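Local coordinates for succinate-semialdehyde dehydrogenase (Synechococcus sp., PDB 4ITA), which probably oxidises succinic semialdehyde to succinate with a nicotinamide cofactor, and binds NADPH, at residues A[346-351]-A[364-369]; A[239-244]-A[271-276]; A[58-63]-A[88-93]. One frame throughout, in Å; residues are numbered along the deposited sequence.

How the contacts relate
From the N terminus the first loop to close is contact 3, where helix 46-62 meets helix 79-103 after a mostly helical excursion of 24 residues. Contact 2 follows, closing a 26-residue path that holds helix 245-257 and joins the ends of strands 235-239 and 267-273. Contact 1 comes last, pairing strands 346-349 and 366-372 across a short link without helix or strand. The three stand in series, neither nested nor crossed. Contacts 1 and 2 share one seven-stranded sheet and touch where V369 CG1 lies 3.6 Å from L272 CD1. Contact 3 is separate, its centre about 35 Å from that of contact 1, on the opposite side of the chain's centre.

Contact 1: A[346-351]-A[364-369]; sequences TILTEI and APVAMV
Strands 346-349 and 366-369 run parallel, their axes 4.6 Å apart and inclined by 22°, so that T346 pairs with V366, I347 with A367 and L348 with M368. Four backbone hydrogen bonds join them. T346 N donates to P365 O, and A367 N returns a bond to T346 O. L348 N then reaches A367 O in a nearly straight bond of 2.9 Å, and V369 N closes the series on L348 O. Where the strands part, two waters take over: both donate to V369 O, one accepting from E350 N and the other from I351 N, and together they grip this carbonyl twice. On one face T346 and V366 lie side by side, with T346 CB 3.9 Å from V366 CG2, while T346 OG1 turns to P344 O and G333 N. L348 lies obliquely against V366, its CD1 4.1 Å from V366 CG1. The pair belongs to the mixed sheet of the aldehyde dehydrogenase catalytic domain, and because the link between the strands holds no helix it is not a beta-alpha-beta crossover. Helix 309-325 packs against V366 through I315 and V319. Helix 274-289 receives I347, T349, A367 and V369, and here I347 slants across V369, its CG2 3.7 Å from V369 CG2. V369 CG1 stands anti to the backbone N (chi1 -178°), which leaves CG2 beside that N to meet I347. Beyond the strand, I351 crosses M368 at about a right angle; its CD1 sits 3.6 Å from M368 CG and 3.8 Å from M368 SD. At the start of the second strand an inverse gamma turn centred on P365 brings V366 N within 2.8 Å of A364 O.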
loop_
_atom_site.group_PDB
_atom_site.type_symbol
_atom_site.label_atom_id
_atom_site.label_comp_id
_atom_site.label_asym_id
_atom_site.label_seq_id
_atom_site.Cartn_x
_atom_site.Cartn_y
_atom_site.Cartn_z
ATOM N N THR A 346 33.598 16.085 0.235
ATOM C CA THR A 346 33.423 17.425 -0.298
ATOM C C THR A 346 32.416 18.184 0.551
ATOM O O THR A 346 31.439 17.609 1.028
ATOM C CB THR A 346 32.925 17.360 -1.758
ATOM O OG1 THR A 346 33.914 16.726 -2.576
ATOM C CG2 THR A 346 32.627 18.747 -2.326
ATOM N N ILE A 347 32.662 19.478 0.744
ATOM C CA ILE A 347 31.720 20.335 1.449
ATOM C C ILE A 347 31.433 21.560 0.601
ATOM O O ILE A 347 32.367 22.245 0.166
ATOM C CB ILE A 347 32.258 20.772 2.829
ATOM C CG1 ILE A 347 32.519 19.550 3.723
ATOM C CG2 ILE A 347 31.296 21.761 3.493
ATOM C CD1 ILE A 347 33.284 19.871 5.001
ATOM N N LEU A 348 30.147 21.804 0.347
ATOM C CA LEU A 348 29.684 22.974 -0.398
ATOM C C LEU A 348 28.938 23.919 0.530
ATOM O O LEU A 348 28.107 23.494 1.345
ATOM C CB LEU A 348 28.756 22.560 -1.544
ATOM C CG LEU A 348 29.283 21.557 -2.575
ATOM C CD1 LEU A 348 28.197 21.202 -3.581
ATOM C CD2 LEU A 348 30.527 22.081 -3.275
ATOM N N THR A 349 29.239 25.207 0.398
ATOM C CA THR A 349 28.601 26.244 1.194
ATOM C C THR A 349 28.105 27.355 0.278
ATOM O O THR A 349 28.438 27.389 -0.913
ATOM C CB THR A 349 29.594 26.857 2.194
ATOM O OG1 THR A 349 30.629 27.540 1.475
ATOM C CG2 THR A 349 30.222 25.776 3.077
ATOM N N GLU A 350 27.304 28.254 0.840
ATOM C CA GLU A 350 26.841 29.447 0.125
ATOM C C GLU A 350 26.190 29.097 -1.207
ATOM O O GLU A 350 26.415 29.758 -2.221
ATOM C CB GLU A 350 27.997 30.428 -0.106
ATOM C CG GLU A 350 28.720 30.857 1.153
ATOM C CD GLU A 350 29.917 31.745 0.856
ATOM O OE1 GLU A 350 29.923 32.397 -0.210
ATOM O OE2 GLU A 350 30.850 31.780 1.686
ATOM N N ILE A 351 25.384 28.044 -1.206
ATOM C CA ILE A 351 24.713 27.623 -2.423
ATOM C C ILE A 351 23.603 28.615 -2.752
ATOM O O ILE A 351 22.752 28.890 -1.912
ATOM C CB ILE A 351 24.147 26.197 -2.279
ATOM C CG1 ILE A 351 25.275 25.225 -1.909
ATOM C CG2 ILE A 351 23.446 25.769 -3.565
ATOM C CD1 ILE A 351 24.793 23.926 -1.310
ATOM N N ALA A 364 26.947 10.459 -2.830
ATOM C CA ALA A 364 28.397 10.558 -2.836
ATOM C C ALA A 364 28.734 11.347 -1.572
ATOM O O ALA A 364 27.842 11.943 -0.974
ATOM C CB ALA A 364 28.854 11.313 -4.084
ATOM N N PRO A 365 30.015 11.376 -1.156
ATOM C CA PRO A 365 30.301 12.006 0.142
ATOM C C PRO A 365 30.420 13.525 0.056
ATOM O O PRO A 365 31.484 14.090 0.337
ATOM C CB PRO A 365 31.639 11.380 0.539
ATOM C CG PRO A 365 32.319 11.118 -0.776
ATOM C CD PRO A 365 31.210 10.722 -1.729
ATOM N N VAL A 366 29.322 14.171 -0.324
ATOM C CA VAL A 366 29.299 15.601 -0.601
ATOM C C VAL A 366 28.241 16.252 0.277
ATOM O O VAL A 366 27.042 16.011 0.101
ATOM C CB VAL A 366 28.986 15.877 -2.094
ATOM C CG1 VAL A 366 28.953 17.384 -2.387
ATOM C CG2 VAL A 366 29.995 15.173 -2.988
ATOM N N ALA A 367 28.679 17.067 1.231
ATOM C CA ALA A 367 27.762 17.719 2.163
ATOM C C ALA A 367 27.395 19.108 1.679
ATOM O O ALA A 367 28.279 19.876 1.308
ATOM C CB ALA A 367 28.399 17.815 3.527
ATOM N N MET A 368 26.102 19.429 1.677
ATOM C CA MET A 368 25.645 20.810 1.502
ATOM C C MET A 368 25.444 21.418 2.886
ATOM O O MET A 368 24.865 20.775 3.763
ATOM C CB MET A 368 24.334 20.873 0.699
ATOM C CG MET A 368 24.430 20.422 -0.760
ATOM S SD MET A 368 22.905 20.651 -1.769
ATOM C CE MET A 368 22.077 19.066 -1.500
ATOM N N VAL A 369 25.924 22.642 3.102
ATOM C CA VAL A 369 25.825 23.270 4.420
ATOM C C VAL A 369 25.043 24.573 4.333
ATOM O O VAL A 369 25.218 25.352 3.394
ATOM C CB VAL A 369 27.225 23.528 5.025
ATOM C CG1 VAL A 369 27.111 24.131 6.424
ATOM C CG2 VAL A 369 28.018 22.230 5.076
HETATM O O HOH W 1 26.407 27.935 3.577
HETATM O O HOH W 2 24.237 27.085 1.310
#

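Contact 2: A[239-244]-A[271-276]; sequences VFPSAD and ILHEAI
V239 and H273 are tied through their backbones: H273 N donates to V239 O at 3.0 Å, one step after V239 N has donated to I271 O. These two bonds, both nearly straight, carry the parallel pairing of V239 with L272 to the ends of their strands. V239 O is also approached by I276 CD1 at 3.4 Å, a methyl contact beside the bonded carbonyl. Past the strand H273 is the N-cap of helix 274-289, its ND1 accepting from A275 N, which lies near the imidazole plane, while H273 O takes I276 N. In the other segment a type I turn uses F240 O to accept A243 N, S242 OG bonds to N396 N and T395 OG1, and D244 OD1 caps E247 N of the next helix. Both segments lie at the ends of neighbouring parallel strands in the catalytic domain's sheet, one passing through a turn to helix 245-257, the other running straight into helix 274-289. H273 CG stands anti to its backbone N (chi1 -169°), and the ring it carries meets P241 over one face and F240 at an edge. P241 CG sits over its centre, 3.5 Å from the ring centroid, a CH-pi contact. At the edge CD2 meets the face of F240, offset toward the rim, in a T-shaped pair with planes at 81°. An alanine in place of H273 would probably leave A275 N without its capping acceptor and deprive P241 and the F240 ring of their imidazole partner. V239 CG1 and I276 CD1 approach to 3.7 Å, crossing at about a right angle.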
loop_
_atom_site.group_PDB
_atom_site.type_symbol
_atom_site.label_atom_id
_atom_site.label_comp_id
_atom_site.label_asym_id
_atom_site.label_seq_id
_atom_site.Cartn_x
_atom_site.Cartn_y
_atom_site.Cartn_z
ATOM N N VAL A 239 21.646 21.093 13.506
ATOM C CA VAL A 239 22.437 21.249 14.721
ATOM C C VAL A 239 22.134 22.575 15.398
ATOM O O VAL A 239 22.360 23.638 14.824
ATOM C CB VAL A 239 23.947 21.137 14.435
ATOM C CG1 VAL A 239 24.741 21.188 15.738
ATOM C CG2 VAL A 239 24.250 19.844 13.686
ATOM N N PHE A 240 21.619 22.504 16.620
ATOM C CA PHE A 240 21.183 23.698 17.342
ATOM C C PHE A 240 22.103 24.032 18.530
ATOM O O PHE A 240 22.971 23.232 18.885
ATOM C CB PHE A 240 19.689 23.578 17.700
ATOM C CG PHE A 240 18.802 24.354 16.771
ATOM C CD1 PHE A 240 19.015 24.301 15.398
ATOM C CD2 PHE A 240 17.778 25.152 17.254
ATOM C CE1 PHE A 240 18.223 25.021 14.530
ATOM C CE2 PHE A 240 16.980 25.879 16.382
ATOM C CZ PHE A 240 17.204 25.817 15.021
ATOM N N PRO A 241 21.943 25.232 19.123
ATOM C CA PRO A 241 22.976 25.701 20.060
ATOM C C PRO A 241 23.208 24.856 21.319
ATOM O O PRO A 241 24.309 24.909 21.872
ATOM C CB PRO A 241 22.492 27.106 20.432
ATOM C CG PRO A 241 21.691 27.546 19.249
ATOM C CD PRO A 241 20.981 26.305 18.799
ATOM N N SER A 242 22.219 24.089 21.762
ATOM C CA SER A 242 22.395 23.270 22.957
ATOM C C SER A 242 22.948 21.883 22.652
ATOM O O SER A 242 23.080 21.053 23.547
ATOM C CB SER A 242 21.085 23.139 23.728
ATOM O OG SER A 242 20.108 22.445 22.970
ATOM N N ALA A 243 23.276 21.629 21.390
ATOM C CA ALA A 243 23.812 20.322 21.003
ATOM C C ALA A 243 25.208 20.048 21.562
ATOM O O ALA A 243 25.976 20.975 21.812
ATOM C CB ALA A 243 23.833 20.200 19.491
ATOM N N ASP A 244 25.526 18.767 21.750
ATOM C CA ASP A 244 26.904 18.335 21.965
ATOM C C ASP A 244 27.586 18.431 20.611
ATOM O O ASP A 244 27.458 17.529 19.776
ATOM C CB ASP A 244 26.950 16.891 22.483
ATOM C CG ASP A 244 28.383 16.382 22.759
ATOM O OD1 ASP A 244 29.377 16.908 22.203
ATOM O OD2 ASP A 244 28.505 15.412 23.537
ATOM N N ILE A 271 22.210 21.647 8.460
ATOM C CA ILE A 271 21.483 22.879 8.735
ATOM C C ILE A 271 21.893 23.361 10.117
ATOM O O ILE A 271 21.555 22.756 11.133
ATOM C CB ILE A 271 19.969 22.648 8.609
ATOM C CG1 ILE A 271 19.639 22.256 7.159
ATOM C CG2 ILE A 271 19.201 23.896 9.028
ATOM C CD1 ILE A 271 18.232 21.724 6.950
ATOM N N LEU A 272 22.686 24.429 10.136
ATOM C CA LEU A 272 23.388 24.844 11.341
ATOM C C LEU A 272 22.837 26.144 11.896
ATOM O O LEU A 272 22.757 27.145 11.178
ATOM C CB LEU A 272 24.877 25.032 11.028
ATOM C CG LEU A 272 25.546 23.888 10.262
ATOM C CD1 LEU A 272 27.021 24.202 10.036
ATOM C CD2 LEU A 272 25.381 22.580 11.001
ATOM N N HIS A 273 22.462 26.136 13.173
ATOM C CA HIS A 273 22.079 27.385 13.828
ATOM C C HIS A 273 23.270 28.348 13.824
ATOM O O HIS A 273 24.397 27.949 14.132
ATOM C CB HIS A 273 21.616 27.128 15.263
ATOM C CG HIS A 273 20.970 28.318 15.896
ATOM N ND1 HIS A 273 21.679 29.438 16.273
ATOM C CD2 HIS A 273 19.676 28.568 16.201
ATOM C CE1 HIS A 273 20.848 30.326 16.794
ATOM N NE2 HIS A 273 19.626 29.823 16.757
ATOM N N GLU A 274 23.021 29.611 13.477
ATOM C CA GLU A 274 24.097 30.595 13.345
ATOM C C GLU A 274 24.989 30.723 14.584
ATOM O O GLU A 274 26.175 31.043 14.459
ATOM C CB GLU A 274 23.541 31.963 12.938
ATOM C CG GLU A 274 22.545 32.562 13.898
ATOM C CD GLU A 274 22.185 33.987 13.528
ATOM O OE1 GLU A 274 21.519 34.657 14.344
ATOM O OE2 GLU A 274 22.575 34.435 12.428
ATOM N N ALA A 275 24.443 30.453 15.765
ATOM C CA ALA A 275 25.215 30.599 16.997
ATOM C C ALA A 275 26.360 29.587 17.091
ATOM O O ALA A 275 27.361 29.833 17.770
ATOM C CB ALA A 275 24.308 30.487 18.213
ATOM N N ILE A 276 26.210 28.444 16.421
ATOM C CA ILE A 276 27.235 27.404 16.479
ATOM C C ILE A 276 27.822 27.055 15.121
ATOM O O ILE A 276 28.686 26.183 15.022
ATOM C CB ILE A 276 26.719 26.118 17.211
ATOM C CG1 ILE A 276 25.411 25.584 16.595
ATOM C CG2 ILE A 276 26.507 26.412 18.690
ATOM C CD1 ILE A 276 25.550 24.815 15.285
#

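Contact 3: A[58-63]-A[88-93]; sequences AILERD and KSALVC
L60 and A90 face each other where helices 46-62 and 79-103 pack antiparallel, their local axes 8.5 Å apart at 160°. The two helices belong to the helical layers around the Rossmann-type cofactor domain of this dehydrogenase. No hydrogen bond crosses between the segments, and the contact is made by van der Waals packing. A90 and S89, small residues on the second helix, are consistent with the close approach: the CA atoms of L60 and A90 come within 5.7 Å, and CB of L60 lies 3.9 Å from CB of A90. From there the leucine reaches onward alongside the backbone of helix 79-103. With CG anti to the carbonyl carbon (chi1 -74°) and chi2 at 157°, CD1 is the branch turned to that helix, and it comes 3.7 Å from A90 N and 3.9 Å from S89 CB. One methyl group therefore spans the S89-A90 peptide link, with the sulfur of C93 further along. S89 OG is bonded to E85 O one turn earlier, and it is S89 CB that meets the leucine. Around these residues F140 of helix 137-149 touches L60, S89 and C93, and F136 and I171 press on L60 as well, so the buried leucine is enclosed by several parts of the domain. At the more exposed border the methyl of A90 is met from a second direction by E61. The glutamate chain extends beyond CG over A90 CB, its CG 3.7 Å away, and its carboxylate runs on to form a salt bridge with R94. That bridge probably helps to hold the aliphatic part of E61 against the alanine, with OE2, the oxygen paired to R94 NE, lying 3.6 Å from A90 CB.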
loop_
_atom_site.group_PDB
_atom_site.type_symbol
_atom_site.label_atom_id
_atom_site.label_comp_id
_atom_site.label_asym_id
_atom_site.label_seq_id
_atom_site.Cartn_x
_atom_site.Cartn_y
_atom_site.Cartn_z
ATOM N N ALA A 58 23.039 -18.076 10.510
ATOM C CA ALA A 58 24.292 -18.719 10.914
ATOM C C ALA A 58 25.321 -18.751 9.782
ATOM O O ALA A 58 26.523 -18.593 10.020
ATOM C CB ALA A 58 24.030 -20.119 11.463
ATOM N N ILE A 59 24.858 -18.947 8.549
ATOM C CA ILE A 59 25.746 -18.903 7.391
ATOM C C ILE A 59 26.356 -17.505 7.229
ATOM O O ILE A 59 27.568 -17.357 7.049
ATOM C CB ILE A 59 25.007 -19.328 6.105
ATOM C CG1 ILE A 59 24.672 -20.822 6.161
ATOM C CG2 ILE A 59 25.850 -19.014 4.878
ATOM C CD1 ILE A 59 23.639 -21.271 5.139
ATOM N N LEU A 60 25.520 -16.478 7.314
ATOM C CA LEU A 60 25.998 -15.097 7.250
ATOM C C LEU A 60 26.979 -14.767 8.375
ATOM O O LEU A 60 27.977 -14.074 8.160
ATOM C CB LEU A 60 24.806 -14.138 7.302
ATOM C CG LEU A 60 23.972 -14.067 6.022
ATOM C CD1 LEU A 60 22.571 -13.581 6.340
ATOM C CD2 LEU A 60 24.633 -13.143 5.004
ATOM N N GLU A 61 26.694 -15.267 9.574
ATOM C CA GLU A 61 27.544 -15.029 10.744
ATOM C C GLU A 61 28.896 -15.726 10.647
ATOM O O GLU A 61 29.909 -15.211 11.128
ATOM C CB GLU A 61 26.815 -15.443 12.027
ATOM C CG GLU A 61 25.662 -14.508 12.397
ATOM C CD GLU A 61 24.570 -15.184 13.224
ATOM O OE1 GLU A 61 24.697 -16.381 13.549
ATOM O OE2 GLU A 61 23.572 -14.510 13.539
ATOM N N ARG A 62 28.923 -16.899 10.025
ATOM C CA ARG A 62 30.169 -17.641 9.901
ATOM C C ARG A 62 31.087 -17.064 8.827
ATOM O O ARG A 62 32.297 -16.920 9.037
ATOM C CB ARG A 62 29.894 -19.110 9.588
ATOM C CG ARG A 62 31.170 -19.913 9.428
ATOM C CD ARG A 62 30.904 -21.362 9.095
ATOM N NE ARG A 62 32.163 -22.075 8.891
ATOM C CZ ARG A 62 32.258 -23.376 8.635
ATOM N NH1 ARG A 62 31.165 -24.121 8.556
ATOM N NH2 ARG A 62 33.450 -23.928 8.462
ATOM N N ASP A 63 30.525 -16.761 7.661
ATOM C CA ASP A 63 31.333 -16.408 6.499
ATOM C C ASP A 63 31.250 -14.919 6.160
ATOM O O ASP A 63 31.333 -14.534 4.993
ATOM C CB ASP A 63 30.950 -17.284 5.291
ATOM C CG ASP A 63 31.262 -18.768 5.510
ATOM O OD1 ASP A 63 32.283 -19.071 6.142
ATOM O OD2 ASP A 63 30.482 -19.628 5.049
ATOM N N LYS A 88 24.360 -7.391 9.867
ATOM C CA LYS A 88 23.020 -6.835 9.990
ATOM C C LYS A 88 22.004 -7.681 9.215
ATOM O O LYS A 88 20.847 -7.814 9.632
ATOM C CB LYS A 88 23.012 -5.388 9.510
ATOM C CG LYS A 88 21.821 -4.575 9.971
ATOM C CD LYS A 88 21.969 -3.140 9.515
ATOM C CE LYS A 88 20.806 -2.293 9.977
ATOM N NZ LYS A 88 21.093 -0.855 9.740
ATOM N N SER A 89 22.445 -8.254 8.095
ATOM C CA SER A 89 21.635 -9.202 7.330
ATOM C C SER A 89 21.247 -10.413 8.185
ATOM O O SER A 89 20.090 -10.852 8.173
ATOM C CB SER A 89 22.382 -9.646 6.066
ATOM O OG SER A 89 22.588 -8.547 5.186
ATOM N N ALA A 90 22.210 -10.956 8.924
ATOM C CA ALA A 90 21.917 -12.044 9.852
ATOM C C ALA A 90 20.907 -11.593 10.899
ATOM O O ALA A 90 19.996 -12.338 11.261
ATOM C CB ALA A 90 23.189 -12.528 10.518
ATOM N N LEU A 91 21.064 -10.363 11.377
ATOM C CA LEU A 91 20.211 -9.853 12.439
ATOM C C LEU A 91 18.749 -9.789 12.014
ATOM O O LEU A 91 17.868 -10.128 12.790
ATOM C CB LEU A 91 20.697 -8.471 12.869
ATOM C CG LEU A 91 20.147 -7.868 14.153
ATOM C CD1 LEU A 91 20.655 -8.659 15.350
ATOM C CD2 LEU A 91 20.552 -6.400 14.234
ATOM N N VAL A 92 18.469 -9.348 10.787
ATOM C CA VAL A 92 17.066 -9.252 10.375
ATOM C C VAL A 92 16.473 -10.648 10.132
ATOM O O VAL A 92 15.282 -10.868 10.353
ATOM C CB VAL A 92 16.851 -8.279 9.169
ATOM C CG1 VAL A 92 17.505 -8.822 7.898
ATOM C CG2 VAL A 92 15.366 -8.000 8.971
ATOM N N CYS A 93 17.304 -11.601 9.709
ATOM C CA CYS A 93 16.859 -12.991 9.621
ATOM C C CYS A 93 16.421 -13.487 10.995
ATOM O O CYS A 93 15.344 -14.068 11.149
ATOM C CB CYS A 93 17.969 -13.890 9.073
ATOM S SG CYS A 93 18.294 -13.663 7.312
#